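Local coordinates for major royal jelly protein 1 (Apis mellifera, PDB 5YYL), which is the most abundant protein of royal jelly, binds sterol and probably serves as a nutrient for honeybee larvae, at residues R184-A189 with G252-A257; Q305-V310 with Q352-M357. All coordinates share one frame; numbering follows the deposited sequence.

Interaction 1: residues R184-A189 with G252-A257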
loop_
_atom_site.group_PDB
_atom_site.type_symbol
_atom_site.label_atom_id
_atom_site.label_comp_id
_atom_site.label_asym_id
_atom_site.label_seq_id
_atom_site.Cartn_x
_atom_site.Cartn_y
_atom_site.Cartn_z
ATOM N N ARG A 184 -35.681 1.189 42.677
ATOM C CA ARG A 184 -35.375 1.607 41.301
ATOM C C ARG A 184 -33.898 1.408 40.966
ATOM O O ARG A 184 -33.068 2.253 41.279
ATOM C CB ARG A 184 -35.786 3.057 41.057
ATOM C CG ARG A 184 -35.632 3.474 39.599
ATOM C CD ARG A 184 -36.560 4.601 39.213
ATOM N NE ARG A 184 -36.077 5.914 39.640
ATOM C CZ ARG A 184 -36.851 6.942 39.997
ATOM N NH1 ARG A 184 -38.186 6.838 40.015
ATOM N NH2 ARG A 184 -36.270 8.089 40.359
ATOM N N LEU A 185 -33.607 0.306 40.277
ATOM C CA LEU A 185 -32.246 -0.065 39.906
ATOM C C LEU A 185 -31.732 0.833 38.763
ATOM O O LEU A 185 -32.135 0.684 37.603
ATOM C CB LEU A 185 -32.220 -1.557 39.531
ATOM C CG LEU A 185 -32.839 -2.522 40.574
ATOM C CD1 LEU A 185 -32.487 -3.972 40.309
ATOM C CD2 LEU A 185 -32.416 -2.169 41.991
ATOM N N SER A 186 -30.856 1.771 39.101
ATOM C CA SER A 186 -30.516 2.926 38.247
ATOM C C SER A 186 -29.030 3.092 37.865
ATOM O O SER A 186 -28.650 4.142 37.354
ATOM C CB SER A 186 -30.900 4.166 39.046
ATOM O OG SER A 186 -30.049 4.307 40.215
ATOM N N SER A 187 -28.191 2.110 38.187
ATOM C CA SER A 187 -26.739 2.227 38.001
ATOM C C SER A 187 -26.093 0.844 37.999
ATOM O O SER A 187 -26.571 -0.073 38.665
ATOM C CB SER A 187 -26.111 3.113 39.093
ATOM O OG SER A 187 -25.074 3.929 38.561
ATOM N N LEU A 188 -25.022 0.704 37.228
ATOM C CA LEU A 188 -24.451 -0.605 36.935
ATOM C C LEU A 188 -22.956 -0.484 36.705
ATOM O O LEU A 188 -22.474 0.494 36.113
ATOM C CB LEU A 188 -25.111 -1.213 35.698
ATOM C CG LEU A 188 -24.625 -2.553 35.141
ATOM C CD1 LEU A 188 -24.995 -3.673 36.097
ATOM C CD2 LEU A 188 -25.222 -2.767 33.755
ATOM N N ALA A 189 -22.226 -1.482 37.179
ATOM C CA ALA A 189 -20.787 -1.555 36.981
ATOM C C ALA A 189 -20.387 -3.009 37.043
ATOM O O ALA A 189 -20.942 -3.763 37.829
ATOM C CB ALA A 189 -20.067 -0.767 38.045
ATOM N N GLY A 252 -31.300 8.379 46.332
ATOM C CA GLY A 252 -29.995 8.048 46.925
ATOM C C GLY A 252 -28.988 7.502 45.928
ATOM O O GLY A 252 -28.855 8.036 44.823
ATOM N N ILE A 253 -28.286 6.438 46.317
ATOM C CA ILE A 253 -27.154 5.889 45.538
ATOM C C ILE A 253 -27.449 5.684 44.056
ATOM O O ILE A 253 -28.288 4.885 43.666
ATOM C CB ILE A 253 -26.591 4.583 46.160
ATOM C CG1 ILE A 253 -25.317 4.149 45.444
ATOM C CG2 ILE A 253 -27.624 3.464 46.200
ATOM C CD1 ILE A 253 -24.596 3.022 46.146
ATOM N N SER A 254 -26.746 6.458 43.241
ATOM C CA SER A 254 -26.593 6.208 41.803
ATOM C C SER A 254 -25.231 6.766 41.339
ATOM O O SER A 254 -24.355 7.028 42.166
ATOM C CB SER A 254 -27.759 6.827 41.021
ATOM O OG SER A 254 -27.999 6.064 39.847
ATOM N N GLY A 255 -25.047 6.944 40.036
ATOM C CA GLY A 255 -23.805 7.468 39.510
ATOM C C GLY A 255 -22.595 6.660 39.942
ATOM O O GLY A 255 -21.611 7.213 40.422
ATOM N N MET A 256 -22.656 5.346 39.757
ATOM C CA MET A 256 -21.534 4.487 40.106
ATOM C C MET A 256 -20.457 4.470 39.013
ATOM O O MET A 256 -20.737 4.741 37.851
ATOM C CB MET A 256 -22.018 3.075 40.390
ATOM C CG MET A 256 -22.950 2.993 41.589
ATOM S SD MET A 256 -22.964 1.327 42.293
ATOM C CE MET A 256 -23.482 0.358 40.884
ATOM N N ALA A 257 -19.234 4.136 39.420
ATOM C CA ALA A 257 -18.093 4.016 38.520
ATOM C C ALA A 257 -16.946 3.272 39.178
ATOM O O ALA A 257 -16.386 3.741 40.163
ATOM C CB ALA A 257 -17.607 5.383 38.093
#
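Serine hydroxyls carry much of the contact between R184-A189 and G252-A257, an example of two nearly parallel strands joined through side chains. The axes of strands 185-189 and 253-257 approach to 6.0 Å at an angle of 19°, and S187 lies across from S254.

The polar part rests on three serines. S186 and S254 meet tip to tip, their OG atoms 2.7 Å apart in a hydrogen bond. S186 reaches it with OG between its backbone N and carbonyl carbon (chi1 67°), whereas S254 holds OG anti to its own N. One residue on, S187 OG accepts the backbone N-H of M256 in an almost straight bond (N-H...O 174°), with M256 N 3.0 Å from S187 OG. A side-chain oxygen, not a backbone carbonyl, thus accepts this strand N-H. G255, just before this amide, turns the chain with a positive phi.

The apolar part belongs mainly to M256. Its CG packs 4.0 Å from S187 CB; the chain then bends about its CG-SD bond, laying the methyl alongside the backbone of S187 and L188, with M256 CE 3.8 Å from S187 O and 4.0 Å from L188 N.

Each strand is the first of its own four-stranded antiparallel sheet, so the contact joins the inner strands of adjacent beta-propeller blades. S187 and A189 have backbone hydrogen bonds with strand 201-207, while M256 also packs on L265 and Y267 of strand 264-269 and on L213 of strand 212-217.

Interaction 2: residues Q305-V310 with Q352-M357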
loop_
_atom_site.group_PDB
_atom_site.type_symbol
_atom_site.label_atom_id
_atom_site.label_comp_id
_atom_site.label_asym_id
_atom_site.label_seq_id
_atom_site.Cartn_x
_atom_site.Cartn_y
_atom_site.Cartn_z
ATOM N N GLN A 305 -24.570 18.925 43.062
ATOM C CA GLN A 305 -24.765 17.482 42.958
ATOM C C GLN A 305 -23.998 16.900 41.770
ATOM O O GLN A 305 -23.869 17.540 40.750
ATOM C CB GLN A 305 -26.260 17.142 42.856
ATOM C CG GLN A 305 -27.097 17.558 44.067
ATOM C CD GLN A 305 -27.986 18.791 43.859
ATOM O OE1 GLN A 305 -27.690 19.680 43.071
ATOM N NE2 GLN A 305 -29.076 18.847 44.600
ATOM N N SER A 306 -23.487 15.688 41.916
ATOM C CA SER A 306 -22.860 14.972 40.814
ATOM C C SER A 306 -23.899 14.067 40.136
ATOM O O SER A 306 -24.827 13.576 40.795
ATOM C CB SER A 306 -21.678 14.143 41.307
ATOM O OG SER A 306 -22.100 13.083 42.164
ATOM N N SER A 307 -23.748 13.875 38.821
ATOM C CA SER A 307 -24.648 13.032 38.024
ATOM C C SER A 307 -23.888 11.729 37.722
ATOM O O SER A 307 -23.319 11.140 38.643
ATOM C CB SER A 307 -25.087 13.778 36.758
ATOM O OG SER A 307 -23.974 14.065 35.953
ATOM N N ALA A 308 -23.849 11.273 36.472
ATOM C CA ALA A 308 -23.125 10.052 36.133
ATOM C C ALA A 308 -21.619 10.196 36.321
ATOM O O ALA A 308 -21.088 11.303 36.427
ATOM C CB ALA A 308 -23.421 9.655 34.701
ATOM N N LYS A 309 -20.944 9.056 36.350
ATOM C CA LYS A 309 -19.526 9.004 36.691
ATOM C C LYS A 309 -18.808 7.956 35.843
ATOM O O LYS A 309 -19.392 6.956 35.465
ATOM C CB LYS A 309 -19.373 8.673 38.185
ATOM C CG LYS A 309 -19.111 9.867 39.090
ATOM C CD LYS A 309 -19.587 9.702 40.537
ATOM C CE LYS A 309 -20.978 10.284 40.674
ATOM N NZ LYS A 309 -21.702 9.948 41.915
ATOM N N VAL A 310 -17.529 8.170 35.587
ATOM C CA VAL A 310 -16.711 7.183 34.905
ATOM C C VAL A 310 -15.244 7.362 35.293
ATOM O O VAL A 310 -14.816 8.468 35.575
ATOM C CB VAL A 310 -16.920 7.273 33.364
ATOM C CG1 VAL A 310 -16.426 8.602 32.796
ATOM C CG2 VAL A 310 -16.275 6.102 32.632
ATOM N N GLN A 352 -26.649 19.691 29.956
ATOM C CA GLN A 352 -27.627 20.005 30.997
ATOM C C GLN A 352 -27.854 18.878 32.034
ATOM O O GLN A 352 -27.879 19.154 33.235
ATOM C CB GLN A 352 -28.926 20.528 30.389
ATOM C CG GLN A 352 -28.737 21.842 29.647
ATOM C CD GLN A 352 -30.030 22.601 29.379
ATOM O OE1 GLN A 352 -31.106 22.187 29.799
ATOM N NE2 GLN A 352 -29.920 23.741 28.702
ATOM N N MET A 353 -28.015 17.628 31.603
ATOM C CA MET A 353 -27.922 16.503 32.524
ATOM C C MET A 353 -27.089 15.376 31.923
ATOM O O MET A 353 -27.538 14.650 31.036
ATOM C CB MET A 353 -29.304 15.992 32.926
ATOM C CG MET A 353 -29.260 14.754 33.843
ATOM S SD MET A 353 -28.598 14.962 35.549
ATOM C CE MET A 353 -28.839 13.301 36.190
ATOM N N ILE A 354 -25.883 15.207 32.432
ATOM C CA ILE A 354 -25.032 14.124 31.976
ATOM C C ILE A 354 -25.593 12.812 32.551
ATOM O O ILE A 354 -25.296 12.432 33.679
ATOM C CB ILE A 354 -23.553 14.368 32.339
ATOM C CG1 ILE A 354 -23.056 15.606 31.602
ATOM C CG2 ILE A 354 -22.689 13.172 31.970
ATOM C CD1 ILE A 354 -21.701 16.096 32.070
ATOM N N ALA A 355 -26.436 12.147 31.768
ATOM C CA ALA A 355 -27.065 10.909 32.202
ATOM C C ALA A 355 -26.155 9.710 32.080
ATOM O O ALA A 355 -26.412 8.684 32.711
ATOM C CB ALA A 355 -28.321 10.659 31.394
ATOM N N SER A 356 -25.122 9.792 31.236
ATOM C CA SER A 356 -24.213 8.658 31.108
ATOM C C SER A 356 -22.855 9.006 30.578
ATOM O O SER A 356 -22.720 9.958 29.837
ATOM C CB SER A 356 -24.822 7.575 30.228
ATOM O OG SER A 356 -24.294 6.330 30.619
ATOM N N MET A 357 -21.853 8.235 30.991
ATOM C CA MET A 357 -20.488 8.359 30.502
ATOM C C MET A 357 -19.804 7.010 30.423
ATOM O O MET A 357 -20.004 6.160 31.291
ATOM C CB MET A 357 -19.684 9.260 31.416
ATOM C CG MET A 357 -20.081 10.699 31.274
ATOM S SD MET A 357 -19.104 11.751 32.357
ATOM C CE MET A 357 -19.231 13.185 31.298
#
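The junction between two blades of the beta-propeller is made here by the inner strand 306-311 and by strand 353-361 of the following sheet. The short segments 306-310 and 353-357 run at 21° to each other, and their axes come within 5.5 Å.

At the centre of the first shell, the carbonyl oxygen of I354 is gripped twice. S307 OG donates to I354 O over 3.1 Å, arriving in the carbonyl plane on a lone pair, and the N-H of A308 adds a weak bond to the same oxygen. The hydroxyl is brought there by a chi1 of 62°, which sets it between the backbone N and carbonyl carbon of S307. Around this polar point the packing is by carbon contacts: M353, bent at chi2, swings its methyl toward the serine, with M353 CE 3.8 Å from S307 CB, and A308 CB sits beside the carbonyl oxygens of I354 and A355 as well as 3.8 Å from S356 CA. Farther along, V310 and M357 cross at about a right angle.

Outside this shell, each strand is paired within its own sheet. A355 and S356 form a classic beta bulge against strand 373-383, and I354 and M357 both lean on V380 of that strand. In the preceding sheet, S307 and A308 share backbone hydrogen bonds with G320 of strand 316-321. The side chain of K309 leaves its backbone away from strand 353-357; its NZ has S268 OG as its main partner and S306 OG as a weak one.

At the V310-M357 crossing it is the CG1 branch of V310 that touches, 3.6 Å from M357 CB.

How the interactions relate
Interactions 1 and 2 follow each other along the chain, and their centres lie about 11 Å apart, each about 8 Å from the centre of the chain. Both link neighbouring sheets of the propeller, the first joining strands 185-192 and 253-258, the second 306-311 and 353-361. The middle pair, 253-258 and 306-311, also meets: K309 NZ is 3.1 Å from G255 O in a weak hydrogen bond, and A257 CB packs 3.5 Å from K309 O. Four successive sheets are therefore connected around the middle of the molecule, away from the sterol pocket, in an example of blade-to-blade contact through inner strands near the centre.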